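Local coordinates for protein putative acetyltransferase (PDB 3LD2) that probably transfers acyl groups, as a GNAT-family acetyltransferase, and binds coenzyme A, at residues 43-48 with 68-73; 107-112 with 141-146; 147-152 with 185-190. All coordinates share one frame; numbering follows the deposited sequence.

Interaction 1: 43-48 with 68-73; sequences SDIEQV and ASKDQI
The Glu46 carboxylate is the flat group of this contact, and Lys70 NZ comes to its OE1 at 3.3 Å from the syn side, 19° out of the carboxylate plane. This salt bridge is long, and OE2 is farther still from the ammonium. The Lys70 chain runs out extended, its CG opposite the backbone N (chi1 -171°), and bends only at its last torsion, which swings NZ round to the carboxylate; the Glu46 chain bends in turn at chi2. Both residues are exposed, so the pair closes the solvent side of the contact. Beneath it lies the apolar part. Ile45 CG2 sits 3.9 Å from Ile73 CG2 as the two side chains run by one another in opposite senses, while Val48 CG1 touches Ile73 CD1 more loosely at 4.3 Å. Ser69 and Gln72 form a capping box at the start of the second helix: Gln72 N donates to Ser69 OG (3.1 Å), and Ser69 N donates to Gln72 OE1 (3.0 Å). The contact joins the first turns of helices 45-55 and 70-77, with Met40 packed on Ile45, Val48 and Ile73, and strand 82-88 puts Phe83 against Ile73 and Val85 against Val48.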
ATOM      1  N   SER A  43       7.526 -11.291  14.551  1.00 17.93           N
ATOM      2  CA  SER A  43       8.011 -12.549  13.979  1.00 22.01           C
ATOM      3  C   SER A  43       7.544 -12.788  12.525  1.00 20.05           C
ATOM      4  O   SER A  43       8.029 -13.707  11.871  1.00 18.30           O
ATOM      5  CB  SER A  43       7.685 -13.756  14.884  1.00 14.03           C
ATOM      6  OG  SER A  43       6.292 -14.006  14.989  1.00 15.27           O
ATOM      7  N   ASP A  44       6.614 -11.960  12.042  1.00 15.63           N
ATOM      8  CA  ASP A  44       6.142 -12.021  10.654  1.00 19.49           C
ATOM      9  C   ASP A  44       7.040 -11.279   9.659  1.00 18.51           C
ATOM     10  O   ASP A  44       6.838 -11.378   8.450  1.00 19.78           O
ATOM     11  CB  ASP A  44       4.752 -11.388  10.529  1.00 20.17           C
ATOM     12  CG  ASP A  44       3.645 -12.287  10.988  1.00 20.56           C
ATOM     13  OD1 ASP A  44       3.842 -13.525  11.017  1.00 28.41           O
ATOM     14  OD2 ASP A  44       2.561 -11.751  11.296  1.00 19.60           O
ATOM     15  N   ILE A  45       8.006 -10.519  10.157  1.00 15.78           N
ATOM     16  CA  ILE A  45       8.728  -9.582   9.298  1.00 18.49           C
ATOM     17  C   ILE A  45       9.560 -10.232   8.182  1.00 20.80           C
ATOM     18  O   ILE A  45       9.713  -9.663   7.110  1.00 17.49           O
ATOM     19  CB  ILE A  45       9.603  -8.609  10.120  1.00 17.15           C
ATOM     20  CG1 ILE A  45       8.712  -7.617  10.883  1.00 16.93           C
ATOM     21  CG2 ILE A  45      10.603  -7.887   9.217  1.00 18.13           C
ATOM     22  CD1 ILE A  45       9.470  -6.719  11.840  1.00 14.95           C
ATOM     23  N   GLU A  46      10.112 -11.409   8.450  1.00 26.15           N
ATOM     24  CA  GLU A  46      10.894 -12.137   7.454  1.00 25.10           C
ATOM     25  C   GLU A  46      10.037 -12.356   6.223  1.00 23.34           C
ATOM     26  O   GLU A  46      10.460 -12.128   5.094  1.00 22.76           O
ATOM     27  CB  GLU A  46      11.293 -13.511   7.991  1.00 23.69           C
ATOM     28  CG  GLU A  46      12.768 -13.830   7.844  1.00 31.93           C
ATOM     29  CD  GLU A  46      13.638 -13.015   8.819  1.00 49.86           C
ATOM     30  OE1 GLU A  46      13.378 -11.793   8.995  1.00 46.37           O
ATOM     31  OE2 GLU A  46      14.580 -13.599   9.411  1.00 47.62           O
ATOM     32  N   GLN A  47       8.826 -12.819   6.472  1.00 20.05           N
ATOM     33  CA  GLN A  47       7.891 -13.146   5.422  1.00 25.06           C
ATOM     34  C   GLN A  47       7.426 -11.936   4.618  1.00 20.76           C
ATOM     35  O   GLN A  47       7.370 -11.996   3.397  1.00 22.73           O
ATOM     36  CB  GLN A  47       6.690 -13.859   6.020  1.00 22.65           C
ATOM     37  CG  GLN A  47       6.886 -15.343   6.155  1.00 22.75           C
ATOM     38  CD  GLN A  47       5.690 -15.980   6.816  1.00 31.74           C
ATOM     39  OE1 GLN A  47       4.802 -16.531   6.142  1.00 25.22           O
ATOM     40  NE2 GLN A  47       5.626 -15.860   8.151  1.00 25.38           N
ATOM     41  N   VAL A  48       7.071 -10.868   5.319  1.00 18.43           N
ATOM     42  CA  VAL A  48       6.684  -9.598   4.712  1.00 19.75           C
ATOM     43  C   VAL A  48       7.792  -9.062   3.786  1.00 18.81           C
ATOM     44  O   VAL A  48       7.536  -8.704   2.636  1.00 16.23           O
ATOM     45  CB  VAL A  48       6.309  -8.560   5.816  1.00 16.65           C
ATOM     46  CG1 VAL A  48       6.206  -7.165   5.243  1.00 13.88           C
ATOM     47  CG2 VAL A  48       5.019  -8.974   6.507  1.00 11.93           C
ATOM     48  N   ALA A  68      12.581  -3.449  -0.024  1.00 25.91           N
ATOM     49  CA  ALA A  68      12.362  -3.923   1.340  1.00 22.48           C
ATOM     50  C   ALA A  68      13.578  -4.602   1.948  1.00 24.21           C
ATOM     51  O   ALA A  68      14.380  -5.215   1.250  1.00 25.34           O
ATOM     52  CB  ALA A  68      11.156  -4.844   1.405  1.00 20.95           C
ATOM     53  N   SER A  69      13.709  -4.466   3.261  1.00 23.52           N
ATOM     54  CA  SER A  69      14.708  -5.193   4.022  1.00 24.33           C
ATOM     55  C   SER A  69      14.190  -5.311   5.445  1.00 22.28           C
ATOM     56  O   SER A  69      13.304  -4.560   5.843  1.00 22.90           O
ATOM     57  CB  SER A  69      16.041  -4.448   4.001  1.00 26.05           C
ATOM     58  OG  SER A  69      15.918  -3.179   4.631  1.00 28.25           O
ATOM     59  N   LYS A  70      14.738  -6.261   6.196  1.00 26.90           N
ATOM     60  CA  LYS A  70      14.331  -6.507   7.580  1.00 26.81           C
ATOM     61  C   LYS A  70      14.430  -5.218   8.376  1.00 23.34           C
ATOM     62  O   LYS A  70      13.512  -4.837   9.092  1.00 25.37           O
ATOM     63  CB  LYS A  70      15.228  -7.580   8.204  1.00 30.99           C
ATOM     64  CG  LYS A  70      14.796  -8.085   9.575  1.00 35.02           C
ATOM     65  CD  LYS A  70      15.846  -9.061  10.145  1.00 38.06           C
ATOM     66  CE  LYS A  70      15.567  -9.428  11.602  1.00 46.79           C
ATOM     67  NZ  LYS A  70      14.489 -10.457  11.745  1.00 50.21           N
ATOM     68  N   ASP A  71      15.537  -4.519   8.212  1.00 21.76           N
ATOM     69  CA  ASP A  71      15.770  -3.315   8.975  1.00 21.93           C
ATOM     70  C   ASP A  71      14.959  -2.116   8.529  1.00 24.45           C
ATOM     71  O   ASP A  71      14.620  -1.266   9.345  1.00 25.33           O
ATOM     72  CB  ASP A  71      17.244  -2.981   8.968  1.00 25.02           C
ATOM     73  CG  ASP A  71      17.964  -3.629  10.112  1.00 41.08           C
ATOM     74  OD1 ASP A  71      18.156  -2.921  11.131  1.00 50.98           O
ATOM     75  OD2 ASP A  71      18.291  -4.844  10.012  1.00 34.27           O
ATOM     76  N   GLN A  72      14.665  -2.028   7.238  1.00 22.93           N
ATOM     77  CA  GLN A  72      13.789  -0.976   6.772  1.00 21.96           C
ATOM     78  C   GLN A  72      12.421  -1.179   7.400  1.00 20.71           C
ATOM     79  O   GLN A  72      11.793  -0.226   7.841  1.00 22.26           O
ATOM     80  CB  GLN A  72      13.742  -0.932   5.236  1.00 25.57           C
ATOM     81  CG  GLN A  72      12.557  -0.176   4.613  1.00 21.73           C
ATOM     82  CD  GLN A  72      11.581  -1.106   3.897  1.00 24.03           C
ATOM     83  OE1 GLN A  72      11.764  -2.323   3.900  1.00 26.44           O
ATOM     84  NE2 GLN A  72      10.550  -0.539   3.277  1.00 26.53           N
ATOM     85  N   ILE A  73      11.985  -2.429   7.498  1.00 21.16           N
ATOM     86  CA  ILE A  73      10.639  -2.714   7.998  1.00 21.92           C
ATOM     87  C   ILE A  73      10.527  -2.460   9.497  1.00 19.89           C
ATOM     88  O   ILE A  73       9.495  -1.991   9.979  1.00 17.90           O
ATOM     89  CB  ILE A  73      10.192  -4.153   7.669  1.00 23.13           C
ATOM     90  CG1 ILE A  73      10.078  -4.337   6.150  1.00 21.50           C
ATOM     91  CG2 ILE A  73       8.866  -4.481   8.343  1.00 14.99           C
ATOM     92  CD1 ILE A  73       8.805  -3.805   5.559  1.00 17.03           C
TER

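Interaction 2: 107-112 with 141-146; sequences GQHIVT and DYQKVL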
ATOM      1  N   GLY A 107      -1.002  19.216   8.153  1.00 19.99           N
ATOM      2  CA  GLY A 107      -1.364  18.159   7.226  1.00 22.63           C
ATOM      3  C   GLY A 107      -1.730  16.837   7.878  1.00 22.97           C
ATOM      4  O   GLY A 107      -1.988  15.843   7.189  1.00 24.96           O
ATOM      5  N   GLN A 108      -1.783  16.837   9.205  1.00 20.62           N
ATOM      6  CA  GLN A 108      -1.951  15.615  10.003  1.00 25.31           C
ATOM      7  C   GLN A 108      -3.243  14.831   9.730  1.00 21.38           C
ATOM      8  O   GLN A 108      -3.411  13.709  10.208  1.00 16.43           O
ATOM      9  CB  GLN A 108      -1.930  15.987  11.486  1.00 25.32           C
ATOM     10  CG  GLN A 108      -3.126  16.856  11.867  1.00 25.01           C
ATOM     11  CD  GLN A 108      -3.154  17.243  13.341  1.00 35.03           C
ATOM     12  OE1 GLN A 108      -2.116  17.531  13.954  1.00 32.62           O
ATOM     13  NE2 GLN A 108      -4.358  17.270  13.913  1.00 36.28           N
ATOM     14  N   HIS A 109      -4.169  15.429   8.989  1.00 19.81           N
ATOM     15  CA  HIS A 109      -5.458  14.787   8.774  1.00 19.16           C
ATOM     16  C   HIS A 109      -5.494  13.878   7.518  1.00 15.81           C
ATOM     17  O   HIS A 109      -6.550  13.391   7.133  1.00 15.60           O
ATOM     18  CB  HIS A 109      -6.548  15.859   8.699  1.00 18.19           C
ATOM     19  CG  HIS A 109      -6.387  16.780   7.536  1.00 20.35           C
ATOM     20  ND1 HIS A 109      -5.320  17.643   7.417  1.00 19.89           N
ATOM     21  CD2 HIS A 109      -7.131  16.940   6.417  1.00 18.38           C
ATOM     22  CE1 HIS A 109      -5.428  18.316   6.287  1.00 20.07           C
ATOM     23  NE2 HIS A 109      -6.518  17.906   5.660  1.00 20.72           N
ATOM     24  N   ILE A 110      -4.342  13.660   6.896  1.00 15.44           N
ATOM     25  CA  ILE A 110      -4.251  12.840   5.690  1.00 17.36           C
ATOM     26  C   ILE A 110      -3.466  11.552   5.945  1.00 12.94           C
ATOM     27  O   ILE A 110      -2.285  11.597   6.258  1.00 13.93           O
ATOM     28  CB  ILE A 110      -3.565  13.612   4.528  1.00 15.67           C
ATOM     29  CG1 ILE A 110      -4.237  14.977   4.322  1.00 19.18           C
ATOM     30  CG2 ILE A 110      -3.594  12.782   3.249  1.00 11.90           C
ATOM     31  CD1 ILE A 110      -3.575  15.846   3.272  1.00 18.38           C
ATOM     32  N   VAL A 111      -4.113  10.405   5.801  1.00 11.61           N
ATOM     33  CA  VAL A 111      -3.393   9.131   5.915  1.00 13.04           C
ATOM     34  C   VAL A 111      -2.961   8.585   4.531  1.00 12.49           C
ATOM     35  O   VAL A 111      -3.631   8.833   3.517  1.00 13.32           O
ATOM     36  CB  VAL A 111      -4.183   8.092   6.768  1.00 10.22           C
ATOM     37  CG1 VAL A 111      -5.450   7.634   6.065  1.00 10.78           C
ATOM     38  CG2 VAL A 111      -3.308   6.913   7.132  1.00 13.84           C
ATOM     39  N   THR A 112      -1.819   7.903   4.475  1.00 12.27           N
ATOM     40  CA  THR A 112      -1.414   7.162   3.257  1.00 13.40           C
ATOM     41  C   THR A 112      -1.133   5.646   3.541  1.00 12.99           C
ATOM     42  O   THR A 112      -1.069   5.233   4.704  1.00 12.96           O
ATOM     43  CB  THR A 112      -0.216   7.865   2.527  1.00 13.03           C
ATOM     44  OG1 THR A 112      -0.006   7.294   1.215  1.00 12.78           O
ATOM     45  CG2 THR A 112       1.050   7.763   3.336  1.00  8.72           C
ATOM     46  N   ASP A 141      -9.834   8.793  12.842  1.00 26.04           N
ATOM     47  CA  ASP A 141      -8.676   9.663  13.074  1.00 21.78           C
ATOM     48  C   ASP A 141      -8.234  10.577  11.927  1.00 25.73           C
ATOM     49  O   ASP A 141      -7.430  11.484  12.164  1.00 26.19           O
ATOM     50  CB  ASP A 141      -7.447   8.833  13.469  1.00 23.19           C
ATOM     51  CG  ASP A 141      -7.664   8.016  14.724  1.00 31.41           C
ATOM     52  OD1 ASP A 141      -7.991   8.630  15.768  1.00 30.30           O
ATOM     53  OD2 ASP A 141      -7.507   6.765  14.659  1.00 28.40           O
ATOM     54  N   TYR A 142      -8.683  10.320  10.692  1.00 25.07           N
ATOM     55  CA  TYR A 142      -8.255  11.130   9.539  1.00 19.97           C
ATOM     56  C   TYR A 142      -9.430  11.595   8.694  1.00 22.09           C
ATOM     57  O   TYR A 142     -10.539  11.068   8.800  1.00 26.35           O
ATOM     58  CB  TYR A 142      -7.285  10.370   8.623  1.00 19.29           C
ATOM     59  CG  TYR A 142      -5.958   9.953   9.210  1.00 13.82           C
ATOM     60  CD1 TYR A 142      -4.846  10.776   9.130  1.00 13.91           C
ATOM     61  CD2 TYR A 142      -5.813   8.718   9.802  1.00 15.35           C
ATOM     62  CE1 TYR A 142      -3.618  10.385   9.652  1.00 13.91           C
ATOM     63  CE2 TYR A 142      -4.595   8.321  10.334  1.00 13.85           C
ATOM     64  CZ  TYR A 142      -3.500   9.146  10.252  1.00 13.64           C
ATOM     65  OH  TYR A 142      -2.293   8.721  10.784  1.00 11.80           O
ATOM     66  N   GLN A 143      -9.177  12.573   7.832  1.00 20.36           N
ATOM     67  CA  GLN A 143     -10.230  13.135   6.991  1.00 23.81           C
ATOM     68  C   GLN A 143     -10.142  12.554   5.587  1.00 23.55           C
ATOM     69  O   GLN A 143     -11.153  12.357   4.910  1.00 21.49           O
ATOM     70  CB  GLN A 143     -10.076  14.657   6.899  1.00 25.14           C
ATOM     71  CG  GLN A 143     -10.379  15.412   8.185  1.00 29.11           C
ATOM     72  CD  GLN A 143     -11.820  15.254   8.602  1.00 40.15           C
ATOM     73  OE1 GLN A 143     -12.108  14.604   9.609  1.00 45.08           O
ATOM     74  NE2 GLN A 143     -12.745  15.826   7.818  1.00 38.65           N
ATOM     75  N   LYS A 144      -8.911  12.276   5.168  1.00 18.58           N
ATOM     76  CA  LYS A 144      -8.620  12.031   3.778  1.00 18.32           C
ATOM     77  C   LYS A 144      -7.492  11.029   3.610  1.00 16.09           C
ATOM     78  O   LYS A 144      -6.455  11.117   4.282  1.00 13.28           O
ATOM     79  CB  LYS A 144      -8.221  13.349   3.111  1.00 17.61           C
ATOM     80  CG  LYS A 144      -7.980  13.255   1.633  1.00 15.05           C
ATOM     81  CD  LYS A 144      -7.098  14.382   1.168  1.00 17.39           C
ATOM     82  CE  LYS A 144      -7.156  14.537  -0.344  1.00 19.74           C
ATOM     83  NZ  LYS A 144      -6.669  15.869  -0.772  1.00 21.74           N
ATOM     84  N   VAL A 145      -7.720  10.078   2.707  1.00 14.28           N
ATOM     85  CA  VAL A 145      -6.681   9.172   2.253  1.00 14.33           C
ATOM     86  C   VAL A 145      -6.136   9.678   0.930  1.00 12.07           C
ATOM     87  O   VAL A 145      -6.881  10.088   0.053  1.00 11.56           O
ATOM     88  CB  VAL A 145      -7.215   7.757   1.969  1.00 11.79           C
ATOM     89  CG1 VAL A 145      -6.055   6.817   1.720  1.00  8.46           C
ATOM     90  CG2 VAL A 145      -8.077   7.279   3.089  1.00 12.27           C
ATOM     91  N   LEU A 146      -4.833   9.595   0.776  1.00 11.89           N
ATOM     92  CA  LEU A 146      -4.226   9.965  -0.465  1.00 14.76           C
ATOM     93  C   LEU A 146      -3.047   9.033  -0.837  1.00 14.57           C
ATOM     94  O   LEU A 146      -2.164   8.771  -0.011  1.00 12.12           O
ATOM     95  CB  LEU A 146      -3.818  11.437  -0.391  1.00 12.23           C
ATOM     96  CG  LEU A 146      -3.363  12.100  -1.676  1.00 14.75           C
ATOM     97  CD1 LEU A 146      -3.831  13.520  -1.744  1.00 18.24           C
ATOM     98  CD2 LEU A 146      -1.851  12.033  -1.729  1.00 19.10           C
TER
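Val111 sets its CB over the centre of the Tyr142 ring, 3.3 Å from the centroid and 5° off the normal, a tight CH-pi contact in which the two side chains cross at about a right angle. CG1 of Val111 reaches the CG and CD2 side of the ring, and CG2 the CE2 and CZ side. At the ring edge, in its plane, lies the carbonyl carbon of His109. That carbonyl is itself gripped twice: His109 O accepts from Gln143 N at 2.8 Å and from Lys144 N at 3.3 Å. Further along, Val111 N donates to Lys144 O (2.9 Å) and Leu146 N to Val111 O (3.1 Å), the ladder of a parallel pair in which Ile110 is matched with Lys144 and Val111 with Val145. Thr112 adds a side-chain rung. Its OG1, opposite the backbone N (chi1 -169°), donates to Leu146 O at 2.9 Å in the carbonyl plane. On the face of Ile110, CG2 packs beside Leu146 CB at 3.9 Å.

Farther out, a type I turn from Gly107 to Ile110 leads into the first strand, the Tyr142 hydroxyl bonds to Ser100 OG, and Lys144 NZ pairs with Glu168. Segments 110-112 and 144-146 run at 38° to each other, consistent with the splayed central parallel strands of the GNAT fold. They belong to the two strands of a beta-alpha-beta crossover whose helix, 126-138, covers Val111 through Phe134 and Val138; strand 92-100 flanks 110-117, and strand 180-190 flanks 144-150.

Interaction 3: 147-152 with 185-190; sequences IHVLSS and LIYSYD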
ATOM      1  N   ILE A 147      -3.056   8.543  -2.083  1.00 12.37           N
ATOM      2  CA  ILE A 147      -1.982   7.686  -2.602  1.00 12.89           C
ATOM      3  C   ILE A 147      -1.498   8.068  -3.998  1.00 13.65           C
ATOM      4  O   ILE A 147      -2.207   8.708  -4.780  1.00 14.64           O
ATOM      5  CB  ILE A 147      -2.412   6.216  -2.667  1.00 13.63           C
ATOM      6  CG1 ILE A 147      -3.723   6.102  -3.442  1.00 12.04           C
ATOM      7  CG2 ILE A 147      -2.533   5.619  -1.246  1.00 14.14           C
ATOM      8  CD1 ILE A 147      -4.308   4.715  -3.452  1.00 13.79           C
ATOM      9  N   HIS A 148      -0.277   7.651  -4.295  1.00 13.66           N
ATOM     10  CA  HIS A 148       0.345   7.837  -5.595  1.00 14.74           C
ATOM     11  C   HIS A 148       0.401   6.499  -6.323  1.00 16.81           C
ATOM     12  O   HIS A 148       0.886   5.517  -5.762  1.00 19.12           O
ATOM     13  CB  HIS A 148       1.768   8.328  -5.410  1.00 12.81           C
ATOM     14  CG  HIS A 148       1.859   9.737  -4.927  1.00 18.64           C
ATOM     15  ND1 HIS A 148       2.247  10.777  -5.743  1.00 19.32           N
ATOM     16  CD2 HIS A 148       1.612  10.282  -3.712  1.00 19.69           C
ATOM     17  CE1 HIS A 148       2.244  11.900  -5.048  1.00 21.08           C
ATOM     18  NE2 HIS A 148       1.863  11.628  -3.813  1.00 21.58           N
ATOM     19  N   VAL A 149      -0.093   6.453  -7.559  1.00 14.16           N
ATOM     20  CA  VAL A 149      -0.092   5.227  -8.350  1.00 10.05           C
ATOM     21  C   VAL A 149       0.592   5.510  -9.693  1.00 11.88           C
ATOM     22  O   VAL A 149       0.196   6.424 -10.412  1.00 12.04           O
ATOM     23  CB  VAL A 149      -1.537   4.710  -8.583  1.00 13.67           C
ATOM     24  CG1 VAL A 149      -1.530   3.291  -9.143  1.00 14.32           C
ATOM     25  CG2 VAL A 149      -2.351   4.746  -7.304  1.00 13.63           C
ATOM     26  N   LEU A 150       1.639   4.756 -10.016  1.00 13.35           N
ATOM     27  CA  LEU A 150       2.239   4.793 -11.351  1.00 12.03           C
ATOM     28  C   LEU A 150       1.186   4.439 -12.385  1.00 12.16           C
ATOM     29  O   LEU A 150       0.417   3.509 -12.162  1.00  9.94           O
ATOM     30  CB  LEU A 150       3.351   3.773 -11.465  1.00 11.06           C
ATOM     31  CG  LEU A 150       4.640   4.106 -10.742  1.00 12.77           C
ATOM     32  CD1 LEU A 150       5.748   3.191 -11.264  1.00 10.92           C
ATOM     33  CD2 LEU A 150       4.985   5.587 -10.947  1.00 11.24           C
ATOM     34  N   SER A 151       1.140   5.186 -13.497  1.00 11.34           N
ATOM     35  CA  SER A 151       0.166   4.922 -14.561  1.00 10.98           C
ATOM     36  C   SER A 151       0.382   3.557 -15.247  1.00 12.20           C
ATOM     37  O   SER A 151      -0.484   3.061 -15.944  1.00 11.06           O
ATOM     38  CB  SER A 151       0.096   6.082 -15.574  1.00 11.64           C
ATOM     39  OG  SER A 151       1.311   6.287 -16.266  1.00 10.60           O
ATOM     40  N   SER A 152       1.538   2.951 -15.004  1.00 12.03           N
ATOM     41  CA  SER A 152       1.867   1.657 -15.532  1.00 10.69           C
ATOM     42  C   SER A 152       1.232   0.547 -14.707  1.00 16.33           C
ATOM     43  O   SER A 152       1.203  -0.620 -15.120  1.00 15.33           O
ATOM     44  CB  SER A 152       3.384   1.491 -15.526  1.00 15.17           C
ATOM     45  OG  SER A 152       3.934   1.848 -14.271  1.00 12.54           O
ATOM     46  N   LEU A 185      -0.386   9.022 -10.887  1.00 10.71           N
ATOM     47  CA  LEU A 185      -1.795   9.273 -10.649  1.00 12.20           C
ATOM     48  C   LEU A 185      -2.060   9.300  -9.166  1.00 14.21           C
ATOM     49  O   LEU A 185      -1.666   8.391  -8.436  1.00 13.68           O
ATOM     50  CB  LEU A 185      -2.661   8.216 -11.310  1.00 13.64           C
ATOM     51  CG  LEU A 185      -2.361   7.944 -12.776  1.00 12.02           C
ATOM     52  CD1 LEU A 185      -3.295   6.846 -13.278  1.00  9.22           C
ATOM     53  CD2 LEU A 185      -2.495   9.233 -13.557  1.00 11.05           C
ATOM     54  N   ILE A 186      -2.720  10.363  -8.726  1.00 15.81           N
ATOM     55  CA  ILE A 186      -2.905  10.604  -7.315  1.00 14.40           C
ATOM     56  C   ILE A 186      -4.338  10.316  -7.002  1.00 13.83           C
ATOM     57  O   ILE A 186      -5.221  10.999  -7.520  1.00 14.29           O
ATOM     58  CB  ILE A 186      -2.550  12.051  -6.956  1.00 14.33           C
ATOM     59  CG1 ILE A 186      -1.067  12.265  -7.226  1.00 13.35           C
ATOM     60  CG2 ILE A 186      -2.878  12.346  -5.481  1.00 12.89           C
ATOM     61  CD1 ILE A 186      -0.563  13.599  -6.809  1.00 13.68           C
ATOM     62  N   TYR A 187      -4.553   9.286  -6.181  1.00 12.12           N
ATOM     63  CA  TYR A 187      -5.891   8.853  -5.797  1.00 12.27           C
ATOM     64  C   TYR A 187      -6.234   9.239  -4.368  1.00 13.82           C
ATOM     65  O   TYR A 187      -5.389   9.213  -3.474  1.00 15.71           O
ATOM     66  CB  TYR A 187      -6.043   7.338  -5.976  1.00 11.52           C
ATOM     67  CG  TYR A 187      -6.298   6.918  -7.404  1.00 11.76           C
ATOM     68  CD1 TYR A 187      -7.591   6.747  -7.882  1.00 12.09           C
ATOM     69  CD2 TYR A 187      -5.244   6.710  -8.285  1.00 14.64           C
ATOM     70  CE1 TYR A 187      -7.824   6.382  -9.185  1.00 13.09           C
ATOM     71  CE2 TYR A 187      -5.468   6.331  -9.602  1.00 10.88           C
ATOM     72  CZ  TYR A 187      -6.751   6.178 -10.043  1.00 13.98           C
ATOM     73  OH  TYR A 187      -6.968   5.791 -11.338  1.00 21.27           O
ATOM     74  N   SER A 188      -7.482   9.590  -4.123  1.00 14.50           N
ATOM     75  CA  SER A 188      -7.823   9.982  -2.775  1.00 13.73           C
ATOM     76  C   SER A 188      -9.105   9.322  -2.342  1.00 14.41           C
ATOM     77  O   SER A 188      -9.794   8.696  -3.144  1.00 14.74           O
ATOM     78  CB  SER A 188      -7.857  11.517  -2.620  1.00 13.13           C
ATOM     79  OG  SER A 188      -8.865  12.088  -3.419  1.00 13.60           O
ATOM     80  N   TYR A 189      -9.404   9.432  -1.054  1.00 15.16           N
ATOM     81  CA  TYR A 189     -10.610   8.836  -0.512  1.00 14.33           C
ATOM     82  C   TYR A 189     -11.136   9.736   0.578  1.00 15.84           C
ATOM     83  O   TYR A 189     -10.389  10.131   1.474  1.00 19.64           O
ATOM     84  CB  TYR A 189     -10.303   7.443   0.056  1.00 16.82           C
ATOM     85  CG  TYR A 189     -11.526   6.581   0.296  1.00 16.23           C
ATOM     86  CD1 TYR A 189     -11.804   5.486  -0.517  1.00 16.93           C
ATOM     87  CD2 TYR A 189     -12.392   6.857   1.338  1.00 17.11           C
ATOM     88  CE1 TYR A 189     -12.916   4.699  -0.306  1.00 17.35           C
ATOM     89  CE2 TYR A 189     -13.507   6.076   1.561  1.00 17.41           C
ATOM     90  CZ  TYR A 189     -13.762   4.999   0.747  1.00 19.96           C
ATOM     91  OH  TYR A 189     -14.878   4.232   0.987  1.00 27.76           O
ATOM     92  N   ASP A 190     -12.424  10.050   0.511  1.00 21.69           N
ATOM     93  CA  ASP A 190     -13.047  10.967   1.458  1.00 25.11           C
ATOM     94  C   ASP A 190     -13.454  10.224   2.730  1.00 23.80           C
ATOM     95  O   ASP A 190     -14.416   9.462   2.732  1.00 24.01           O
ATOM     96  CB  ASP A 190     -14.261  11.648   0.803  1.00 31.88           C
ATOM     97  CG  ASP A 190     -14.621  12.995   1.456  1.00 45.10           C
ATOM     98  OD1 ASP A 190     -14.792  14.009   0.727  1.00 45.47           O
ATOM     99  OD2 ASP A 190     -14.736  13.040   2.702  1.00 44.43           O
TER
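Ile147 O is held by two groups of the facing strand: Tyr187 N donates to it at 2.8 Å, and Ile186 CA adds a CA-H...O contact at 3.2 Å. The return bond, Ile147 N to Tyr187 O, is also 2.8 Å and nearly straight, with 169° at the hydrogen. Two residues along each strand, Val149 N donates to Leu185 O at 2.6 Å and Leu185 N to Val149 O at 2.7 Å. These are two hydrogen-bonded pairs of an antiparallel ladder, with His148 and Ile186 forming the non-hydrogen-bonded pair between them.

On the face carrying Ile147, Val149, Leu185 and Tyr187, Tyr187 is touched by Ile147, its cross-strand partner, and diagonally by Val149. Ile147 CG1 lies 3.7 Å from Tyr187 CB, and Val149 CG2 comes obliquely to the ring at CD2, 3.6 Å away. The Ile147 torsion (chi1 53°) places CG1 between the backbone N and the carbonyl carbon, which turns it toward Tyr187. The other face carries His148 and Ile186 side by side, with Ile186 CG1 over the imidazole face in a CH-pi contact; His148 ND1 bonds to Asp184, which helps fix the ring. Past the strand end, Ser151 CB rests loosely near Leu185 CG and CD1, and its hydroxyl bonds to Asp183 N.

The Val149 side chain lies about 5 Å from the bound coenzyme A and close to that of Asn153, a CoA-binding residue, which places this end of the ladder beside the cofactor site. Helix 154-162 covers the face of Ile147, Val149 and Tyr187, with Tyr160 touching Ile147 and Val149, and Val157 touching Tyr187, while strand 166-177 pairs with the far edge of strand 180-190.

From the N terminus, interaction 1 comes first and closes a short loop, bringing the starts of helices 45-55 and 70-77 together before the chain enters strand 82-88. Interaction 2 then closes the crossover that runs from strand 110-117 through helix 126-138 to strand 144-150. Interaction 3 begins where that strand continues and closes the longest of the three excursions, through helix 154-162 and strand 166-177 to strand 180-190. The three follow in series, none enclosing or crossing another. Interactions 2 and 3 share strand 144-150 and touch directly, joining three neighbouring strands of one sheet; interaction 1 lies about 25 Å from each, centre to centre.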